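Local coordinates for protein hypoxanthine-guanine phosphoribosyltransferase (Leishmania tarentolae, PDB 1PZM) that probably salvages purines by transferring the phosphoribosyl group of 5-phosphoribosylpyrophosphate onto guanine or hypoxanthine, giving GMP or IMP, at residues V128-M138 / G160-D168; A177-F186 / E192-K200. All coordinates share one frame; numbering follows the deposited sequence. Where two conformers were deposited one is given.

Contact 1 of 2, residues V128-M138 / G160-D168; sequences VDSAITLQYLM and GRKVDVLVD. With 5GP (guanosine-5'-monophosphate), chain C.
Ser130 O receives Lys162 N at 3.0 Å, and Val163 N adds a weak second bond. The neighbouring carbonyl, Asp129 O, takes Arg161 NH1 at 3.1 Å near the edge of the guanidinium, and Val128 CG1 lies over one face of that group, toward its rim. Arg161 bends at chi2 (-52°), which brings CD to 3.5 Å from Ala131 CB; Asp156 holds NH2 by a salt bridge. This close-fitted end continues inward, where Val165 CG2 rests on Ala131 CB and on Leu134 CD2, and Val165 CG1 reaches Gln135 CB at 3.7 Å. Gln135, its OE1 held by Arg139, lays its amide across Val163 at about a right angle. The outer side is looser: Ile132 and Lys162 are both exposed at the rim. With its carbonyls gripped from the 160-168 loop, the turn presents its N-H groups to the nucleotide. Asp129 N and Ala131 N both bind 5GP O1P, and Thr133 OG1 binds 5GP O3P at 2.6 Å, at the start of helix 132-142. This is the phosphate-binding loop of type I phosphoribosyltransferases, where backbone N-H groups and the helix N terminus would together stabilise the phosphate's negative charge.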
# COMPACT_ATOMS: atom_id res chain seq x y z
N VAL A 128 -4.66 -16.47 2.61
CA VAL A 128 -4.39 -17.69 1.86
C VAL A 128 -5.48 -18.70 2.12
O VAL A 128 -5.76 -19.06 3.27
CB VAL A 128 -2.99 -18.26 2.15
CG1 VAL A 128 -2.75 -19.56 1.36
CG2 VAL A 128 -1.88 -17.24 1.77
N ASP A 129 -6.08 -19.22 1.04
CA ASP A 129 -7.18 -20.13 1.18
C ASP A 129 -6.75 -21.51 0.60
O ASP A 129 -6.22 -22.34 1.35
CB ASP A 129 -8.42 -19.47 0.54
CG ASP A 129 -9.67 -20.32 0.64
OD1 ASP A 129 -9.74 -21.23 1.51
OD2 ASP A 129 -10.65 -20.11 -0.11
N SER A 130 -6.89 -21.74 -0.72
CA SER A 130 -6.44 -23.03 -1.27
C SER A 130 -4.92 -23.10 -1.32
O SER A 130 -4.36 -24.18 -1.40
CB SER A 130 -6.98 -23.24 -2.70
OG SER A 130 -6.35 -22.26 -3.58
N ALA A 131 -4.28 -21.93 -1.34
CA ALA A 131 -2.82 -21.80 -1.50
C ALA A 131 -2.32 -22.04 -2.95
O ALA A 131 -1.11 -22.03 -3.20
CB ALA A 131 -2.06 -22.75 -0.48
N ILE A 132 -3.23 -22.23 -3.91
CA ILE A 132 -2.76 -22.39 -5.28
C ILE A 132 -2.00 -21.13 -5.71
O ILE A 132 -0.91 -21.20 -6.28
CB ILE A 132 -3.95 -22.78 -6.20
CG1 ILE A 132 -4.39 -24.21 -5.83
CG2 ILE A 132 -3.61 -22.68 -7.75
CD1 ILE A 132 -5.71 -24.61 -6.36
N THR A 133 -2.53 -19.96 -5.38
CA THR A 133 -1.90 -18.70 -5.75
C THR A 133 -0.49 -18.55 -5.16
O THR A 133 0.48 -18.25 -5.86
CB THR A 133 -2.80 -17.55 -5.22
OG1 THR A 133 -4.10 -17.66 -5.83
CG2 THR A 133 -2.25 -16.18 -5.64
N LEU A 134 -0.40 -18.74 -3.86
CA LEU A 134 0.86 -18.64 -3.16
C LEU A 134 1.85 -19.65 -3.70
O LEU A 134 3.01 -19.29 -3.89
CB LEU A 134 0.66 -18.88 -1.67
CG LEU A 134 1.90 -18.71 -0.78
CD1 LEU A 134 2.62 -17.28 -0.95
CD2 LEU A 134 1.51 -18.91 0.64
N GLN A 135 1.40 -20.88 -3.96
CA GLN A 135 2.31 -21.92 -4.43
C GLN A 135 2.97 -21.47 -5.73
O GLN A 135 4.19 -21.64 -5.93
CB GLN A 135 1.58 -23.26 -4.64
CG GLN A 135 2.46 -24.40 -5.25
CD GLN A 135 1.70 -25.69 -5.51
OE1 GLN A 135 2.05 -26.76 -4.99
NE2 GLN A 135 0.65 -25.59 -6.32
N TYR A 136 2.18 -20.89 -6.63
CA TYR A 136 2.70 -20.43 -7.91
C TYR A 136 3.76 -19.35 -7.65
O TYR A 136 4.88 -19.39 -8.20
CB TYR A 136 1.58 -19.83 -8.77
CG TYR A 136 2.06 -19.17 -10.06
CD1 TYR A 136 2.38 -19.93 -11.18
CD2 TYR A 136 2.18 -17.78 -10.16
CE1 TYR A 136 2.82 -19.33 -12.34
CE2 TYR A 136 2.62 -17.17 -11.33
CZ TYR A 136 2.93 -17.95 -12.41
OH TYR A 136 3.35 -17.36 -13.57
N LEU A 137 3.42 -18.41 -6.77
CA LEU A 137 4.29 -17.26 -6.57
C LEU A 137 5.61 -17.73 -5.97
O LEU A 137 6.67 -17.21 -6.31
CB LEU A 137 3.63 -16.21 -5.65
CG LEU A 137 2.44 -15.44 -6.23
CD1 LEU A 137 1.79 -14.55 -5.15
CD2 LEU A 137 2.83 -14.60 -7.44
N MET A 138 5.51 -18.68 -5.05
CA MET A 138 6.68 -19.24 -4.38
C MET A 138 7.62 -19.86 -5.40
O MET A 138 8.79 -19.46 -5.48
CB MET A 138 6.28 -20.24 -3.30
CG MET A 138 5.69 -19.56 -2.02
SD MET A 138 5.27 -20.79 -0.73
CE MET A 138 6.88 -21.63 -0.41
N GLY A 160 -8.98 -24.61 4.11
CA GLY A 160 -9.22 -24.48 2.69
C GLY A 160 -8.20 -25.10 1.72
O GLY A 160 -8.41 -25.03 0.50
N ARG A 161 -7.13 -25.72 2.24
CA ARG A 161 -5.96 -26.08 1.41
C ARG A 161 -6.32 -27.03 0.27
O ARG A 161 -6.99 -28.02 0.52
CB ARG A 161 -4.85 -26.72 2.27
CG ARG A 161 -3.97 -25.74 3.11
CD ARG A 161 -3.37 -24.55 2.24
NE ARG A 161 -2.46 -23.75 3.06
CZ ARG A 161 -2.79 -22.67 3.71
NH1 ARG A 161 -4.00 -22.15 3.57
NH2 ARG A 161 -1.89 -22.09 4.48
N LYS A 162 -5.85 -26.75 -0.94
CA LYS A 162 -5.91 -27.73 -2.05
C LYS A 162 -4.51 -28.17 -2.45
O LYS A 162 -4.36 -29.14 -3.16
CB LYS A 162 -6.62 -27.17 -3.27
CG LYS A 162 -8.12 -27.06 -3.17
CD LYS A 162 -8.72 -26.57 -4.50
CE LYS A 162 -10.03 -25.83 -4.25
NZ LYS A 162 -10.35 -24.86 -5.33
N VAL A 163 -3.50 -27.43 -2.01
CA VAL A 163 -2.11 -27.88 -2.16
C VAL A 163 -1.33 -27.65 -0.85
O VAL A 163 -1.85 -26.99 0.06
CB VAL A 163 -1.40 -27.22 -3.36
CG1 VAL A 163 -2.02 -27.67 -4.68
CG2 VAL A 163 -1.40 -25.63 -3.21
N ASP A 164 -0.10 -28.14 -0.79
CA ASP A 164 0.69 -28.14 0.42
C ASP A 164 1.82 -27.12 0.36
O ASP A 164 2.76 -27.28 -0.45
CB ASP A 164 1.25 -29.54 0.63
CG ASP A 164 0.43 -30.33 1.60
OD1 ASP A 164 0.04 -29.73 2.63
OD2 ASP A 164 0.13 -31.54 1.42
N VAL A 165 1.70 -26.04 1.13
CA VAL A 165 2.74 -25.00 1.15
C VAL A 165 3.23 -24.62 2.54
O VAL A 165 2.45 -24.60 3.54
CB VAL A 165 2.38 -23.64 0.39
CG1 VAL A 165 1.93 -23.88 -1.04
CG2 VAL A 165 1.36 -22.79 1.18
N LEU A 166 4.51 -24.25 2.58
CA LEU A 166 5.12 -23.62 3.77
C LEU A 166 4.68 -22.18 3.97
O LEU A 166 5.12 -21.27 3.18
CB LEU A 166 6.66 -23.73 3.72
CG LEU A 166 7.40 -23.19 4.97
CD1 LEU A 166 7.17 -24.10 6.20
CD2 LEU A 166 8.94 -22.93 4.71
N VAL A 167 3.80 -21.93 4.97
CA VAL A 167 3.56 -20.50 5.46
C VAL A 167 4.37 -20.23 6.71
O VAL A 167 4.08 -20.76 7.79
CB VAL A 167 2.08 -20.13 5.76
CG1 VAL A 167 1.99 -18.75 6.42
CG2 VAL A 167 1.25 -20.07 4.50
N ASP A 168 5.46 -19.50 6.55
CA ASP A 168 6.39 -19.35 7.68
C ASP A 168 5.78 -18.49 8.78
O ASP A 168 5.96 -18.80 9.96
CB ASP A 168 7.70 -18.72 7.23
CG ASP A 168 8.27 -19.43 6.04
OD1 ASP A 168 8.86 -20.50 6.26
OD2 ASP A 168 8.12 -19.03 4.88
P 5GP C . -6.13 -19.12 -2.96
O1P 5GP C . -5.38 -19.34 -1.70
O2P 5GP C . -7.20 -20.12 -3.18
O3P 5GP C . -5.14 -19.31 -4.05
O5' 5GP C . -6.71 -17.62 -2.96
C5' 5GP C . -7.37 -17.04 -4.10
C4' 5GP C . -7.49 -15.49 -3.99
O4' 5GP C . -8.60 -15.05 -3.19
C3' 5GP C . -6.27 -14.78 -3.41
O3' 5GP C . -6.00 -13.55 -4.09
C2' 5GP C . -6.72 -14.52 -1.98
O2' 5GP C . -5.97 -13.48 -1.42
C1' 5GP C . -8.22 -14.23 -2.10
N9 5GP C . -9.00 -14.67 -0.90
C8 5GP C . -9.25 -15.97 -0.40
N7 5GP C . -10.13 -15.88 0.69
C5 5GP C . -10.60 -14.59 0.64
C6 5GP C . -11.49 -13.90 1.47
O6 5GP C . -12.01 -14.46 2.49
N1 5GP C . -11.79 -12.56 1.20
C2 5GP C . -11.21 -11.94 0.10
N2 5GP C . -11.49 -10.67 -0.22
N3 5GP C . -10.32 -12.61 -0.70
C4 5GP C . -10.04 -13.93 -0.42

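Contact 2 of 2, residues A177-F186 / E192-K200; sequences AFVIGYGMDF and ELRDICVLK. Unlike the reference sequence in segment 177-186: Gly183 (reference Val), Met184 (reference Trp), Asp185 (reference Thr). Unlike the reference sequence in segment 192-200: Glu192 (reference Gly), Leu193 (reference Val), Arg194 (reference Pro). With 5GP (guanosine-5'-monophosphate), chain C.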
# COMPACT_ATOMS: atom_id res chain seq x y z
N ALA A 177 -14.35 -18.53 5.69
CA ALA A 177 -15.37 -17.53 5.68
C ALA A 177 -14.89 -16.49 4.68
O ALA A 177 -13.68 -16.31 4.46
CB ALA A 177 -15.51 -16.91 7.07
N PHE A 178 -15.80 -15.80 4.04
CA PHE A 178 -15.28 -14.80 3.12
C PHE A 178 -15.09 -13.47 3.86
O PHE A 178 -16.04 -12.93 4.41
CB PHE A 178 -16.19 -14.67 1.93
CG PHE A 178 -15.62 -13.82 0.85
CD1 PHE A 178 -15.76 -12.43 0.89
CD2 PHE A 178 -14.91 -14.38 -0.18
CE1 PHE A 178 -15.24 -11.64 -0.12
CE2 PHE A 178 -14.39 -13.61 -1.19
CZ PHE A 178 -14.54 -12.22 -1.15
N VAL A 179 -13.86 -12.97 3.92
CA VAL A 179 -13.68 -11.71 4.61
C VAL A 179 -13.43 -10.51 3.69
O VAL A 179 -12.99 -10.71 2.54
CB VAL A 179 -12.62 -11.79 5.69
CG1 VAL A 179 -12.87 -13.04 6.69
CG2 VAL A 179 -11.22 -11.74 5.10
N ILE A 180 -13.70 -9.30 4.23
CA ILE A 180 -13.50 -8.03 3.53
C ILE A 180 -12.82 -7.10 4.56
O ILE A 180 -12.77 -7.42 5.76
CB ILE A 180 -14.86 -7.43 3.07
CG1 ILE A 180 -15.74 -7.15 4.32
CG2 ILE A 180 -15.58 -8.39 2.03
CD1 ILE A 180 -16.96 -6.30 4.09
N GLY A 181 -12.29 -5.96 4.08
CA GLY A 181 -11.70 -4.97 4.96
C GLY A 181 -10.19 -5.06 5.05
O GLY A 181 -9.66 -6.06 4.64
N TYR A 182 -9.50 -4.01 5.51
CA TYR A 182 -8.03 -4.13 5.71
C TYR A 182 -7.29 -4.59 4.39
O TYR A 182 -6.33 -5.42 4.38
CB TYR A 182 -7.72 -4.97 6.96
CG TYR A 182 -6.33 -4.72 7.51
CD1 TYR A 182 -6.08 -3.60 8.32
CD2 TYR A 182 -5.26 -5.56 7.16
CE1 TYR A 182 -4.80 -3.32 8.76
CE2 TYR A 182 -3.97 -5.30 7.61
CZ TYR A 182 -3.76 -4.18 8.42
OH TYR A 182 -2.48 -3.91 8.91
N GLY A 183 -7.73 -3.97 3.27
CA GLY A 183 -7.17 -4.28 1.96
C GLY A 183 -7.92 -5.33 1.19
O GLY A 183 -7.69 -5.44 -0.02
N MET A 184 -8.82 -6.10 1.81
CA MET A 184 -9.45 -7.24 1.08
C MET A 184 -10.83 -6.81 0.62
O MET A 184 -11.54 -6.10 1.36
CB MET A 184 -9.58 -8.47 2.02
CG MET A 184 -8.17 -9.02 2.38
SD MET A 184 -7.99 -10.12 3.82
CE MET A 184 -7.99 -8.78 5.14
N ASP A 185 -11.25 -7.25 -0.55
CA ASP A 185 -12.40 -6.64 -1.20
C ASP A 185 -13.56 -7.62 -1.36
O ASP A 185 -13.38 -8.86 -1.23
CB ASP A 185 -12.02 -6.19 -2.60
CG ASP A 185 -11.82 -7.37 -3.56
OD1 ASP A 185 -11.06 -8.29 -3.22
OD2 ASP A 185 -12.38 -7.43 -4.67
N PHE A 186 -14.74 -7.07 -1.65
CA PHE A 186 -15.77 -7.87 -2.32
C PHE A 186 -16.09 -7.11 -3.59
O PHE A 186 -16.51 -5.95 -3.53
CB PHE A 186 -17.04 -8.10 -1.50
CG PHE A 186 -18.14 -8.80 -2.31
CD1 PHE A 186 -18.03 -10.13 -2.64
CD2 PHE A 186 -19.25 -8.08 -2.77
CE1 PHE A 186 -19.03 -10.75 -3.38
CE2 PHE A 186 -20.25 -8.69 -3.48
CZ PHE A 186 -20.15 -10.01 -3.81
N GLU A 192 -11.00 -0.44 1.93
CA GLU A 192 -10.68 0.68 2.86
C GLU A 192 -11.12 0.52 4.33
O GLU A 192 -10.72 1.33 5.25
CB GLU A 192 -11.22 2.00 2.24
CG GLU A 192 -12.72 2.22 2.34
CD GLU A 192 -13.58 1.52 1.28
OE1 GLU A 192 -13.14 0.49 0.74
OE2 GLU A 192 -14.73 1.98 1.04
N LEU A 193 -11.95 -0.47 4.60
CA LEU A 193 -12.41 -0.58 6.00
C LEU A 193 -11.25 -0.91 6.92
O LEU A 193 -10.33 -1.68 6.55
CB LEU A 193 -13.49 -1.67 6.18
CG LEU A 193 -14.65 -1.75 5.16
CD1 LEU A 193 -15.64 -2.91 5.56
CD2 LEU A 193 -15.36 -0.46 4.96
N ARG A 194 -11.31 -0.37 8.12
CA ARG A 194 -10.22 -0.53 9.10
C ARG A 194 -10.22 -1.88 9.75
O ARG A 194 -9.14 -2.40 10.14
CB ARG A 194 -10.33 0.53 10.20
CG ARG A 194 -10.07 1.96 9.74
CD ARG A 194 -10.11 2.98 10.95
NE ARG A 194 -9.70 4.31 10.54
CZ ARG A 194 -8.44 4.74 10.46
NH1 ARG A 194 -7.42 3.92 10.74
NH2 ARG A 194 -8.20 6.03 10.09
N ASP A 195 -11.39 -2.49 9.88
CA ASP A 195 -11.49 -3.78 10.57
C ASP A 195 -11.69 -4.90 9.53
O ASP A 195 -12.09 -4.67 8.38
CB ASP A 195 -12.63 -3.81 11.58
CG ASP A 195 -12.57 -2.67 12.60
OD1 ASP A 195 -11.53 -2.42 13.26
OD2 ASP A 195 -13.57 -1.96 12.80
N ILE A 196 -11.38 -6.11 9.95
CA ILE A 196 -11.63 -7.21 9.07
C ILE A 196 -13.00 -7.78 9.43
O ILE A 196 -13.25 -8.15 10.61
CB ILE A 196 -10.54 -8.26 9.22
CG1 ILE A 196 -9.19 -7.72 8.70
CG2 ILE A 196 -10.97 -9.59 8.46
CD1 ILE A 196 -8.00 -8.57 9.15
N CYS A 197 -13.87 -7.87 8.42
CA CYS A 197 -15.24 -8.30 8.66
C CYS A 197 -15.63 -9.53 7.85
O CYS A 197 -15.05 -9.79 6.80
CB CYS A 197 -16.22 -7.17 8.37
SG CYS A 197 -15.89 -5.62 9.29
N VAL A 198 -16.61 -10.29 8.33
CA VAL A 198 -17.17 -11.37 7.54
C VAL A 198 -18.36 -10.81 6.78
O VAL A 198 -19.26 -10.23 7.38
CB VAL A 198 -17.61 -12.55 8.43
CG1 VAL A 198 -18.17 -13.71 7.56
CG2 VAL A 198 -16.45 -13.00 9.21
N LEU A 199 -18.34 -10.96 5.45
CA LEU A 199 -19.31 -10.30 4.55
C LEU A 199 -20.74 -10.85 4.77
O LEU A 199 -20.95 -12.09 4.80
CB LEU A 199 -18.87 -10.48 3.08
CG LEU A 199 -19.78 -9.88 2.00
CD1 LEU A 199 -19.74 -8.33 1.97
CD2 LEU A 199 -19.45 -10.44 0.64
N LYS A 200 -21.73 -9.94 4.92
CA LYS A 200 -23.15 -10.35 5.06
C LYS A 200 -23.60 -11.29 3.90
O LYS A 200 -23.50 -10.90 2.72
CB LYS A 200 -24.08 -9.12 5.11
CG LYS A 200 -24.54 -8.67 6.50
CD LYS A 200 -25.39 -7.40 6.38
CE LYS A 200 -25.49 -6.59 7.68
NZ LYS A 200 -26.28 -5.31 7.46
P 5GP C . -6.13 -19.12 -2.96
O1P 5GP C . -5.38 -19.34 -1.70
O2P 5GP C . -7.20 -20.12 -3.18
O3P 5GP C . -5.14 -19.31 -4.05
O5' 5GP C . -6.71 -17.62 -2.96
C5' 5GP C . -7.37 -17.04 -4.10
C4' 5GP C . -7.49 -15.49 -3.99
O4' 5GP C . -8.60 -15.05 -3.19
C3' 5GP C . -6.27 -14.78 -3.41
O3' 5GP C . -6.00 -13.55 -4.09
C2' 5GP C . -6.72 -14.52 -1.98
O2' 5GP C . -5.97 -13.48 -1.42
C1' 5GP C . -8.22 -14.23 -2.10
N9 5GP C . -9.00 -14.67 -0.90
C8 5GP C . -9.25 -15.97 -0.40
N7 5GP C . -10.13 -15.88 0.69
C5 5GP C . -10.60 -14.59 0.64
C6 5GP C . -11.49 -13.90 1.47
O6 5GP C . -12.01 -14.46 2.49
N1 5GP C . -11.79 -12.56 1.20
C2 5GP C . -11.21 -11.94 0.10
N2 5GP C . -11.49 -10.67 -0.22
N3 5GP C . -10.32 -12.61 -0.70
C4 5GP C . -10.04 -13.93 -0.42
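Val179 O takes two donors from one edge of the guanine, 5GP N1 at 2.6 Å and, weakly, 5GP N2, while Val179 N returns a bond to 5GP O6 at 2.8 Å. Val179 forms an antiparallel non-hydrogen-bonded pair with Val198, which leaves its N-H and C=O turned toward the base. Ile180 and Cys197 form an antiparallel hydrogen-bonded pair, and Leu199 N donates to Phe178 O at 3.2 Å. Farther on, Tyr182 N bonds Leu193 O at 2.7 Å as the chain enters a type I' turn from Gly181 to Met184. The Tyr182 hydroxyl is held by Asp74, and Arg194 forms a salt bridge with Asp81 of the second subunit.

Phe178 turns one ring face to the guanine, with 5GP N1 over the ring centre. Beside it, pointing the same way, runs Leu199; its CD2 methyl sits over the face of Phe186, 3.9 Å from the ring centroid, in a CH-pi contact. In Ile180, with CG1 between the backbone N and the carbonyl carbon (chi1 62°) and the chain extended beyond it, CD1 reaches between Leu193 CD1 and Leu199 CD1. On the other side of the strands Ile196 CG1 packs on Tyr182 CB at 3.6 Å and on Met184 CE, while its CG2 meets Val179 CB. Gly181 CA makes a CA-H...O contact with Asp195 O at 3.5 Å.

The chemistry implies recognition of a 6-oxopurine: a backbone N-H reads O6, a carbonyl reads N1-H, and an aromatic face covers the ring, on a strand that pairs with 196-199, which probably helps hold it in place.

Followed from the N terminus, the chain meets contact 1 first. Its two segments enclose 21 residues, which include the rest of helix 132-142 and strand 148-156 of the parallel sheet, and the contact ties the helix start to the loop leading into strand 169-173. Contact 2 opens only after contact 1 has closed, and it shuts a much shorter loop of five residues; the two neither nest nor cross. Contact 2 joins strands 179-180 and 196-199 of the small antiparallel sheet, whose third strand, 23-28, comes from near the N terminus. The centres of the contacts lie about 20 Å apart and the segments do not touch, yet GMP spans them, its phosphate at contact 1 and its guanine at contact 2.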